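Local structure of esterase TesA (4JGG) at residues D29-A34 and V90-G95; A33-D38 and G178-L183. The protein hydrolyses carboxylic esters, preferring Tween detergents and short-chain p-nitrophenyl esters, and shows only low thioesterase activity towards palmitoyl-coenzyme A. One frame throughout, in Å; residues are numbered along the deposited sequence.

Interaction 1. Residues D29-A34 and V90-G95; sequences DSISAA and VIELGG
Two buried acids meet where the loop after strand 23-28 passes the end of strand 88-92. Asp-29 OD1 lies 2.5 Å from Glu-92 OE2, a closeness consistent with a proton shared between them. The two side chains cross at about a right angle, their carboxylate planes 66° apart. Glu-92 sets out with CG anti to its backbone N and then bends at chi2 (-103°), which turns its head into the first turn of helix 30-33.

Hydrogen bonds fix both heads. Ser-32 OG donates to Glu-92 OE1 over 2.8 Å, from above the carboxylate plane, and itself pairs with Trp-43; Asp-29 N and Ser-32 N add weak bonds to the same oxygen. Asp-29 OD1 also accepts Ile-31 N at 3.1 Å, an N-cap bond, while a water donates to Asp-29 OD2 and accepts from Gly-94 N, bridging the two segments.

Van der Waals contacts complete it: Ile-31 CB, CG1 and CD1 lie alongside Glu-92 OE2 (CB to OE2 3.7 Å), and Leu-93 CD2 lies beside Asp-29 CB.

With Ser-30, the nucleophile by similarity, directly after the capping Asp-29, this is the GDS motif of the GDSL (SGNH) hydrolases, at the C-terminal ends of the strands of the parallel sheet.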
ATOM      1  N   ASP A  29       0.226   5.526  -3.142  1.00  9.44           N
ATOM      2  CA  ASP A  29       0.336   6.980  -3.174  1.00 10.10           C
ATOM      3  C   ASP A  29       1.794   7.378  -3.017  1.00  8.08           C
ATOM      4  O   ASP A  29       2.687   6.615  -3.381  1.00  8.02           O
ATOM      5  CB  ASP A  29      -0.518   7.615  -2.069  1.00 10.29           C
ATOM      6  CG  ASP A  29      -0.291   6.987  -0.704  1.00  8.38           C
ATOM      7  OD1 ASP A  29       0.800   6.435  -0.452  1.00 10.53           O
ATOM      8  OD2 ASP A  29      -1.222   7.041   0.130  1.00 12.00           O
ATOM      9  N   SER A  30       2.022   8.556  -2.446  1.00 11.18           N
ATOM     10  CA  SER A  30       3.368   9.069  -2.160  1.00 10.23           C
ATOM     11  C   SER A  30       4.318   8.070  -1.472  1.00 12.10           C
ATOM     12  O   SER A  30       5.529   8.074  -1.721  1.00 10.91           O
ATOM     13  CB  SER A  30       3.252  10.301  -1.259  1.00  9.79           C
ATOM     14  OG  SER A  30       2.755   9.916   0.018  1.00  9.99           O
ATOM     15  N   ILE A  31       3.784   7.224  -0.600  1.00  8.99           N
ATOM     16  CA  ILE A  31       4.661   6.351   0.171  1.00  9.89           C
ATOM     17  C   ILE A  31       5.337   5.345  -0.756  1.00 11.79           C
ATOM     18  O   ILE A  31       6.544   5.115  -0.664  1.00  9.56           O
ATOM     19  CB  ILE A  31       3.933   5.623   1.316  1.00  9.68           C
ATOM     20  CG1 ILE A  31       3.216   6.625   2.217  1.00 14.39           C
ATOM     21  CG2 ILE A  31       4.918   4.815   2.164  1.00 10.16           C
ATOM     22  CD1 ILE A  31       2.655   5.986   3.464  1.00 15.30           C
ATOM     23  N   SER A  32       4.564   4.768  -1.670  1.00 10.12           N
ATOM     24  CA  SER A  32       5.115   3.756  -2.577  1.00 11.72           C
ATOM     25  C   SER A  32       5.716   4.383  -3.841  1.00  9.30           C
ATOM     26  O   SER A  32       6.502   3.749  -4.544  1.00  6.65           O
ATOM     27  CB  SER A  32       4.041   2.737  -2.941  1.00 10.39           C
ATOM     28  OG  SER A  32       3.689   1.983  -1.797  1.00 10.17           O
ATOM     29  N   ALA A  33       5.360   5.638  -4.114  1.00  9.40           N
ATOM     30  CA  ALA A  33       5.980   6.390  -5.204  1.00  8.94           C
ATOM     31  C   ALA A  33       7.342   6.970  -4.806  1.00 10.29           C
ATOM     32  O   ALA A  33       8.069   7.504  -5.644  1.00 10.14           O
ATOM     33  CB  ALA A  33       5.043   7.491  -5.712  1.00 11.86           C
ATOM     34  N   ALA A  34       7.691   6.850  -3.527  1.00 10.77           N
ATOM     35  CA  ALA A  34       9.011   7.260  -3.040  1.00 11.94           C
ATOM     36  C   ALA A  34       9.186   8.765  -3.026  1.00 13.13           C
ATOM     37  O   ALA A  34      10.243   9.284  -3.404  1.00 12.62           O
ATOM     38  CB  ALA A  34      10.126   6.607  -3.872  1.00 13.12           C
ATOM     39  N   VAL A  90      -0.983  -5.171  -5.072  1.00  6.18           N
ATOM     40  CA  VAL A  90      -0.718  -4.617  -3.746  1.00  9.06           C
ATOM     41  C   VAL A  90      -1.382  -3.251  -3.684  1.00  9.73           C
ATOM     42  O   VAL A  90      -1.062  -2.352  -4.470  1.00  8.78           O
ATOM     43  CB  VAL A  90       0.794  -4.489  -3.467  1.00  8.80           C
ATOM     44  CG1 VAL A  90       1.048  -3.907  -2.090  1.00  9.02           C
ATOM     45  CG2 VAL A  90       1.467  -5.848  -3.593  1.00  7.77           C
ATOM     46  N   ILE A  91      -2.335  -3.094  -2.774  1.00  6.78           N
ATOM     47  CA  ILE A  91      -3.012  -1.799  -2.652  1.00  8.37           C
ATOM     48  C   ILE A  91      -2.540  -1.047  -1.419  1.00  9.04           C
ATOM     49  O   ILE A  91      -2.651  -1.544  -0.301  1.00  9.31           O
ATOM     50  CB  ILE A  91      -4.546  -1.959  -2.598  1.00  9.00           C
ATOM     51  CG1 ILE A  91      -5.080  -2.512  -3.923  1.00 10.14           C
ATOM     52  CG2 ILE A  91      -5.212  -0.635  -2.255  1.00  7.50           C
ATOM     53  CD1 ILE A  91      -6.526  -2.979  -3.836  1.00  9.46           C
ATOM     54  N   GLU A  92      -2.031   0.162  -1.634  1.00 11.13           N
ATOM     55  CA  GLU A  92      -1.564   1.024  -0.559  1.00  9.99           C
ATOM     56  C   GLU A  92      -2.211   2.409  -0.661  1.00  9.93           C
ATOM     57  O   GLU A  92      -1.555   3.402  -0.971  1.00  9.97           O
ATOM     58  CB  GLU A  92      -0.036   1.148  -0.577  1.00 12.96           C
ATOM     59  CG  GLU A  92       0.520   1.969   0.596  1.00  9.11           C
ATOM     60  CD  GLU A  92       0.923   3.386   0.214  1.00 10.66           C
ATOM     61  OE1 GLU A  92       1.641   3.552  -0.794  1.00 11.04           O
ATOM     62  OE2 GLU A  92       0.533   4.343   0.931  1.00 10.97           O
ATOM     63  N   LEU A  93      -3.504   2.466  -0.387  1.00  7.34           N
ATOM     64  CA  LEU A  93      -4.246   3.706  -0.524  1.00 11.87           C
ATOM     65  C   LEU A  93      -5.076   3.982   0.726  1.00 11.58           C
ATOM     66  O   LEU A  93      -5.286   3.087   1.550  1.00 12.35           O
ATOM     67  CB  LEU A  93      -5.131   3.638  -1.766  1.00 11.18           C
ATOM     68  CG  LEU A  93      -4.404   3.774  -3.107  1.00  7.88           C
ATOM     69  CD1 LEU A  93      -5.425   3.873  -4.217  1.00 10.03           C
ATOM     70  CD2 LEU A  93      -3.518   5.019  -3.106  1.00  8.64           C
ATOM     71  N   GLY A  94      -5.539   5.219   0.875  1.00 10.10           N
ATOM     72  CA  GLY A  94      -6.360   5.586   2.022  1.00 11.33           C
ATOM     73  C   GLY A  94      -5.626   6.409   3.058  1.00 12.43           C
ATOM     74  O   GLY A  94      -6.237   6.977   3.964  1.00 11.73           O
ATOM     75  N   GLY A  95      -4.305   6.471   2.938  1.00 10.09           N
ATOM     76  CA  GLY A  95      -3.525   7.336   3.799  1.00 10.90           C
ATOM     77  C   GLY A  95      -3.958   8.767   3.609  1.00 12.82           C
ATOM     78  O   GLY A  95      -4.025   9.548   4.560  1.00 10.52           O
TER
HETATM   79  O   HOH W   1      -4.098   7.369  -0.031  1.00 10.02           O

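Interaction 2. Residues A33-D38 and G178-L183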
ATOM      1  N   ALA A  33       5.360   5.638  -4.114  1.00  9.40           N
ATOM      2  CA  ALA A  33       5.980   6.390  -5.204  1.00  8.94           C
ATOM      3  C   ALA A  33       7.342   6.970  -4.806  1.00 10.29           C
ATOM      4  O   ALA A  33       8.069   7.504  -5.644  1.00 10.14           O
ATOM      5  CB  ALA A  33       5.043   7.491  -5.712  1.00 11.86           C
ATOM      6  N   ALA A  34       7.691   6.850  -3.527  1.00 10.77           N
ATOM      7  CA  ALA A  34       9.011   7.260  -3.040  1.00 11.94           C
ATOM      8  C   ALA A  34       9.186   8.765  -3.026  1.00 13.13           C
ATOM      9  O   ALA A  34      10.243   9.284  -3.404  1.00 12.62           O
ATOM     10  CB  ALA A  34      10.126   6.607  -3.872  1.00 13.12           C
ATOM     11  N   LEU A  35       8.143   9.473  -2.601  1.00 12.51           N
ATOM     12  CA  LEU A  35       8.190  10.925  -2.592  1.00 12.98           C
ATOM     13  C   LEU A  35       9.341  11.385  -1.716  1.00 13.60           C
ATOM     14  O   LEU A  35       9.466  10.974  -0.544  1.00 12.79           O
ATOM     15  CB  LEU A  35       6.852  11.520  -2.120  1.00 11.13           C
ATOM     16  CG  LEU A  35       6.678  13.041  -1.996  1.00 17.67           C
ATOM     17  CD1 LEU A  35       6.894  13.759  -3.325  1.00 20.60           C
ATOM     18  CD2 LEU A  35       5.291  13.337  -1.470  1.00 13.38           C
ATOM     19  N   GLY A  36      10.198  12.219  -2.297  1.00 16.64           N
ATOM     20  CA  GLY A  36      11.265  12.861  -1.551  1.00 17.37           C
ATOM     21  C   GLY A  36      12.566  12.087  -1.552  1.00 22.68           C
ATOM     22  O   GLY A  36      13.452  12.359  -0.742  1.00 20.76           O
ATOM     23  N   LEU A  37      12.686  11.115  -2.452  1.00 18.16           N
ATOM     24  CA  LEU A  37      13.907  10.316  -2.512  1.00 21.47           C
ATOM     25  C   LEU A  37      14.102   9.684  -3.878  1.00 22.06           C
ATOM     26  O   LEU A  37      13.230   9.773  -4.745  1.00 20.37           O
ATOM     27  CB  LEU A  37      13.914   9.237  -1.420  1.00 23.15           C
ATOM     28  CG  LEU A  37      12.840   8.151  -1.471  1.00 17.60           C
ATOM     29  CD1 LEU A  37      13.411   6.850  -2.004  1.00 23.42           C
ATOM     30  CD2 LEU A  37      12.246   7.937  -0.091  1.00 17.46           C
ATOM     31  N   ASP A  38      15.264   9.061  -4.053  1.00 21.28           N
ATOM     32  CA  ASP A  38      15.601   8.336  -5.267  1.00 21.49           C
ATOM     33  C   ASP A  38      14.699   7.129  -5.356  1.00 19.05           C
ATOM     34  O   ASP A  38      14.785   6.224  -4.532  1.00 19.73           O
ATOM     35  CB  ASP A  38      17.060   7.879  -5.214  1.00 20.60           C
ATOM     36  CG  ASP A  38      17.544   7.287  -6.536  1.00 27.66           C
ATOM     37  OD1 ASP A  38      16.700   6.969  -7.404  1.00 28.05           O
ATOM     38  OD2 ASP A  38      18.776   7.134  -6.700  1.00 28.32           O
ATOM     39  N   GLY A 178       6.753  14.263   8.894  1.00 14.29           N
ATOM     40  CA  GLY A 178       6.247  13.180   9.716  1.00 15.01           C
ATOM     41  C   GLY A 178       5.210  12.291   9.061  1.00 14.45           C
ATOM     42  O   GLY A 178       4.512  11.545   9.752  1.00 15.38           O
ATOM     43  N   ILE A 179       5.115  12.349   7.733  1.00 13.28           N
ATOM     44  CA  ILE A 179       4.168  11.518   7.003  1.00 11.09           C
ATOM     45  C   ILE A 179       4.889  10.644   5.974  1.00 11.49           C
ATOM     46  O   ILE A 179       4.578   9.465   5.836  1.00 10.04           O
ATOM     47  CB  ILE A 179       3.097  12.371   6.290  1.00 15.58           C
ATOM     48  CG1 ILE A 179       2.156  13.027   7.316  1.00 17.47           C
ATOM     49  CG2 ILE A 179       2.337  11.550   5.237  1.00 13.68           C
ATOM     50  CD1 ILE A 179       1.459  12.050   8.281  1.00 16.77           C
ATOM     51  N   HIS A 180       5.863  11.232   5.279  1.00  9.87           N
ATOM     52  CA  HIS A 180       6.518  10.571   4.152  1.00 14.74           C
ATOM     53  C   HIS A 180       7.836   9.967   4.605  1.00 11.34           C
ATOM     54  O   HIS A 180       8.761  10.702   4.950  1.00 13.78           O
ATOM     55  CB  HIS A 180       6.766  11.559   3.012  1.00  9.84           C
ATOM     56  CG  HIS A 180       5.529  12.231   2.516  1.00 12.79           C
ATOM     57  ND1 HIS A 180       5.221  13.547   2.808  1.00 10.11           N
ATOM     58  CD2 HIS A 180       4.495  11.768   1.765  1.00 11.00           C
ATOM     59  CE1 HIS A 180       4.067  13.860   2.257  1.00 10.34           C
ATOM     60  NE2 HIS A 180       3.607  12.805   1.616  1.00 12.57           N
ATOM     61  N   PRO A 181       7.924   8.630   4.611  1.00 12.06           N
ATOM     62  CA  PRO A 181       9.152   7.994   5.091  1.00 14.43           C
ATOM     63  C   PRO A 181      10.396   8.488   4.361  1.00 14.96           C
ATOM     64  O   PRO A 181      10.363   8.764   3.161  1.00 15.69           O
ATOM     65  CB  PRO A 181       8.897   6.510   4.816  1.00 11.71           C
ATOM     66  CG  PRO A 181       7.420   6.373   5.001  1.00 11.69           C
ATOM     67  CD  PRO A 181       6.882   7.630   4.317  1.00 13.09           C
ATOM     68  N   ALA A 182      11.494   8.606   5.102  1.00 18.09           N
ATOM     69  CA  ALA A 182      12.764   9.008   4.524  1.00 12.51           C
ATOM     70  C   ALA A 182      13.438   7.798   3.875  1.00 13.69           C
ATOM     71  O   ALA A 182      12.920   6.692   3.922  1.00 12.62           O
ATOM     72  CB  ALA A 182      13.656   9.603   5.595  1.00 12.90           C
ATOM     73  N   LEU A 183      14.601   8.026   3.286  1.00 16.11           N
ATOM     74  CA  LEU A 183      15.387   6.974   2.644  1.00 17.48           C
ATOM     75  C   LEU A 183      15.696   5.813   3.598  1.00 18.92           C
ATOM     76  O   LEU A 183      15.586   4.643   3.229  1.00 18.85           O
ATOM     77  CB  LEU A 183      16.688   7.580   2.107  1.00 18.82           C
ATOM     78  CG  LEU A 183      17.636   6.686   1.312  1.00 18.72           C
ATOM     79  CD1 LEU A 183      16.912   6.149   0.093  1.00 18.81           C
ATOM     80  CD2 LEU A 183      18.875   7.468   0.911  1.00 16.71           C
TER
HETATM   81  O   HOH W   2       8.531   8.684   0.874  1.00 17.18           O
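In the GDSL (SGNH) hydrolase fold the loop carrying the catalytic histidine comes back beside the turn that follows the nucleophile, and here residues 33-38 and 178-183 make that approach. Three side chains supply most of the contact: Leu-37, Leu-35 and His-180, the last a member of the active site by similarity.

Leu-35 stands on the type II beta turn from Ala-34 to Leu-37, closed by Leu-37 N bonding to Ala-34 O. Its CG is anti to the backbone N (chi1 178°), which carries the branch out to the imidazole. CD2 settles over one face of the His-180 ring in a CH-pi contact, 3.8 Å from the centroid and displaced toward the rim, nearest NE2. Ile-179 CG2 lies over the opposite face, so the ring is held between two aliphatic groups. Its ND1 bonds to Asp-177, the acid of the presumed Ser-His-Asp triad (active site by similarity), an interaction that would fix the ring's rotation and probably raise the basicity of NE2.

Leu-37 takes the crowded first torsion, CG between the backbone N and the carbonyl carbon (chi1 64°), and so leans on the facing backbone: CD2 is 3.8 Å from Pro-181 O. Near the surface its side chain and that of Leu-183 cross obliquely, CD1 to CD1 4.1 Å.

No direct hydrogen bond joins the two loops. Gln-175 NE2 bonds to both Leu-35 O and Pro-181 O, and a single water donates to the same two carbonyl oxygens, 2.9 Å from Leu-35 O and 2.9 Å from Pro-181 O.

Overall arrangement
Interactions 1 and 2 illustrate how consecutive parts of one chain run, 29-34 and then 33-38, can serve two environments, overlapping at Ala-33 and Ala-34. Interaction 1 faces inward, its centre about 5 Å from the centre of the chain, whereas interaction 2 lies at the surface, its centre about 14 Å from the centre of the chain. The buried contact is polar, built on acid groups and the hydrogen bonds that surround them; the outer one relies on aliphatic and CH-pi contacts, with solvent-mediated links between the loops. The two meet at the active site: Ser-30 packs against His-180, Ile-31 CG2 touches Pro-181, and Ser-30 O probably accepts a hydrogen bond from Leu-35 N.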